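Local coordinates for ABC transporter periplasmic peptide-binding protein (Pseudoalteromonas, PDB 4QFP) that probably binds dipeptides in the periplasm, as the solute-binding component of an ABC peptide transporter, at residues 29-34 against 262-267. Residues are numbered along the deposited sequence; the frame is centred on the assembly and turned at random.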
ATOM      1  N   GLN A  29      29.254  -0.031  -9.773  1.00 41.90           N
ATOM      2  CA  GLN A  29      28.564  -1.316  -9.820  1.00 36.59           C
ATOM      3  C   GLN A  29      27.040  -1.151  -9.915  1.00 34.88           C
ATOM      4  O   GLN A  29      26.500  -0.040  -9.868  1.00 31.28           O
ATOM      5  CB  GLN A  29      28.935  -2.181  -8.607  1.00 34.76           C
ATOM      6  CG  GLN A  29      29.715  -3.448  -8.948  1.00 38.99           C
ATOM      7  CD  GLN A  29      28.949  -4.393  -9.864  1.00 42.80           C
ATOM      8  OE1 GLN A  29      27.877  -4.896  -9.509  1.00 44.10           O
ATOM      9  NE2 GLN A  29      29.498  -4.641 -11.052  1.00 42.41           N
ATOM     10  N   GLY A  30      26.350  -2.271 -10.065  1.00 28.14           N
ATOM     11  CA  GLY A  30      24.910  -2.250 -10.197  1.00 29.87           C
ATOM     12  C   GLY A  30      24.283  -3.190  -9.194  1.00 27.27           C
ATOM     13  O   GLY A  30      24.978  -3.917  -8.480  1.00 27.39           O
ATOM     14  N   LEU A  31      22.960  -3.178  -9.136  1.00 24.15           N
ATOM     15  CA  LEU A  31      22.252  -4.056  -8.229  1.00 24.93           C
ATOM     16  C   LEU A  31      21.092  -4.695  -8.973  1.00 23.51           C
ATOM     17  O   LEU A  31      20.386  -4.012  -9.714  1.00 21.86           O
ATOM     18  CB  LEU A  31      21.767  -3.266  -7.010  1.00 25.52           C
ATOM     19  CG  LEU A  31      20.969  -4.040  -5.965  1.00 24.46           C
ATOM     20  CD1 LEU A  31      21.351  -3.633  -4.552  1.00 30.02           C
ATOM     21  CD2 LEU A  31      19.467  -3.867  -6.197  1.00 28.21           C
ATOM     22  N   VAL A  32      20.921  -6.009  -8.817  1.00 22.43           N
ATOM     23  CA  VAL A  32      19.746  -6.671  -9.366  1.00 20.14           C
ATOM     24  C   VAL A  32      18.788  -7.047  -8.233  1.00 19.74           C
ATOM     25  O   VAL A  32      19.174  -7.659  -7.233  1.00 19.74           O
ATOM     26  CB  VAL A  32      20.082  -7.920 -10.224  1.00 19.25           C
ATOM     27  CG1 VAL A  32      18.814  -8.506 -10.815  1.00 19.88           C
ATOM     28  CG2 VAL A  32      21.073  -7.569 -11.344  1.00 20.64           C
ATOM     29  N   TYR A  33      17.532  -6.671  -8.410  1.00 20.07           N
ATOM     30  CA  TYR A  33      16.523  -6.800  -7.372  1.00 20.06           C
ATOM     31  C   TYR A  33      15.395  -7.673  -7.921  1.00 19.59           C
ATOM     32  O   TYR A  33      14.727  -7.277  -8.865  1.00 19.14           O
ATOM     33  CB  TYR A  33      16.023  -5.394  -7.041  1.00 20.88           C
ATOM     34  CG  TYR A  33      14.942  -5.289  -5.999  1.00 19.53           C
ATOM     35  CD1 TYR A  33      13.637  -5.665  -6.283  1.00 20.36           C
ATOM     36  CD2 TYR A  33      15.217  -4.765  -4.744  1.00 20.46           C
ATOM     37  CE1 TYR A  33      12.641  -5.547  -5.330  1.00 21.78           C
ATOM     38  CE2 TYR A  33      14.228  -4.643  -3.787  1.00 22.00           C
ATOM     39  CZ  TYR A  33      12.945  -5.037  -4.085  1.00 22.50           C
ATOM     40  OH  TYR A  33      11.963  -4.920  -3.132  1.00 23.70           O
ATOM     41  N   CYS A  34      15.206  -8.865  -7.349  1.00 16.84           N
ATOM     42  CA  CYS A  34      14.122  -9.766  -7.766  1.00 21.33           C
ATOM     43  C   CYS A  34      12.786  -9.256  -7.262  1.00 18.23           C
ATOM     44  O   CYS A  34      12.522  -9.280  -6.058  1.00 17.68           O
ATOM     45  CB  CYS A  34      14.350 -11.185  -7.235  1.00 21.60           C
ATOM     46  SG  CYS A  34      15.186 -12.293  -8.387  1.00 31.12           S
ATOM     47  N   CYS A 262      20.332 -12.668  -8.468  1.00 24.68           N
ATOM     48  CA  CYS A 262      19.775 -11.443  -7.912  1.00 23.15           C
ATOM     49  C   CYS A 262      20.600 -11.057  -6.695  1.00 23.10           C
ATOM     50  O   CYS A 262      21.177 -11.921  -6.038  1.00 24.77           O
ATOM     51  CB  CYS A 262      18.309 -11.644  -7.489  1.00 27.18           C
ATOM     52  SG  CYS A 262      17.042 -11.537  -8.819  1.00 31.88           S
ATOM     53  N   ASP A 263      20.634  -9.767  -6.376  1.00 20.13           N
ATOM     54  CA  ASP A 263      21.359  -9.286  -5.207  1.00 18.75           C
ATOM     55  C   ASP A 263      20.421  -9.045  -4.033  1.00 20.06           C
ATOM     56  O   ASP A 263      20.832  -9.109  -2.881  1.00 20.71           O
ATOM     57  CB  ASP A 263      22.117  -8.003  -5.536  1.00 25.35           C
ATOM     58  CG  ASP A 263      23.070  -8.176  -6.700  1.00 27.05           C
ATOM     59  OD1 ASP A 263      23.796  -9.192  -6.735  1.00 31.59           O
ATOM     60  OD2 ASP A 263      23.082  -7.302  -7.584  1.00 28.84           O
ATOM     61  N   VAL A 264      19.162  -8.754  -4.338  1.00 20.38           N
ATOM     62  CA  VAL A 264      18.138  -8.572  -3.314  1.00 20.03           C
ATOM     63  C   VAL A 264      16.908  -9.311  -3.789  1.00 20.32           C
ATOM     64  O   VAL A 264      16.565  -9.235  -4.965  1.00 20.09           O
ATOM     65  CB  VAL A 264      17.769  -7.078  -3.143  1.00 22.34           C
ATOM     66  CG1 VAL A 264      16.688  -6.907  -2.090  1.00 19.19           C
ATOM     67  CG2 VAL A 264      18.996  -6.269  -2.774  1.00 17.88           C
ATOM     68  N   THR A 265      16.252 -10.039  -2.890  1.00 18.37           N
ATOM     69  CA  THR A 265      14.981 -10.664  -3.227  1.00 19.72           C
ATOM     70  C   THR A 265      13.848 -10.105  -2.371  1.00 19.26           C
ATOM     71  O   THR A 265      13.968  -9.969  -1.143  1.00 16.92           O
ATOM     72  CB  THR A 265      15.031 -12.207  -3.146  1.00 23.17           C
ATOM     73  OG1 THR A 265      13.786 -12.747  -3.603  1.00 25.02           O
ATOM     74  CG2 THR A 265      15.264 -12.663  -1.736  1.00 24.32           C
ATOM     75  N   ALA A 266      12.759  -9.754  -3.045  1.00 20.20           N
ATOM     76  CA  ALA A 266      11.581  -9.206  -2.386  1.00 22.15           C
ATOM     77  C   ALA A 266      10.652 -10.303  -1.893  1.00 18.78           C
ATOM     78  O   ALA A 266      10.500 -11.334  -2.537  1.00 19.79           O
ATOM     79  CB  ALA A 266      10.840  -8.284  -3.341  1.00 19.84           C
ATOM     80  N   HIS A 267      10.038 -10.069  -0.740  1.00 18.19           N
ATOM     81  CA  HIS A 267       9.013 -10.947  -0.201  1.00 19.98           C
ATOM     82  C   HIS A 267       9.419 -12.425  -0.227  1.00 21.94           C
ATOM     83  O   HIS A 267       8.684 -13.262  -0.758  1.00 22.32           O
ATOM     84  CB  HIS A 267       7.687 -10.728  -0.946  1.00 16.83           C
ATOM     85  CG  HIS A 267       7.130  -9.349  -0.787  1.00 17.66           C
ATOM     86  ND1 HIS A 267       6.590  -8.904   0.398  1.00 19.60           N
ATOM     87  CD2 HIS A 267       7.039  -8.316  -1.655  1.00 17.94           C
ATOM     88  CE1 HIS A 267       6.179  -7.656   0.253  1.00 18.66           C
ATOM     89  NE2 HIS A 267       6.442  -7.273  -0.982  1.00 16.92           N
TER
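C34 and C262 are joined by a disulfide: SG of C34 lies 2.1 Å from SG of C262, tying strand 30-34 to the residue just before strand 264-266. CG1 of V32 rests against the same C262 sulfur. At the D263 side chain, CB lies against the carbonyl oxygen of V32 and beside CG of L31. CG, placed beside its own backbone N (chi1 -57°), comes near V32 N and sends the carboxylate back along 29-34. There D263 OD2 accepts a hydrogen bond from V32 N, 2.8 Å away. The bond is nearly straight at 169° but arrives on the anti side, tilted out of the carboxylate plane. OD2 also touches CA of L31 and forms a salt bridge with K534. V32 O accepts twice, from D263 N at 2.7 Å and V264 N at 3.1 Å. Beyond this shared acceptor 30-34 and 264-266 run as parallel strands of the mixed sheet of a periplasmic binding-protein fold, with strand 241-246 also pairing with 30-35. C34 N donates a hydrogen bond to V264 O (2.8 Å), and A266 N to C34 O. On the face away from the C34 side chain, the Y33 ring meets V264 CG1 obliquely, Y33 CD2 to V264 CG1 3.7 Å, while its OH lies 3.6 Å from CB of A266.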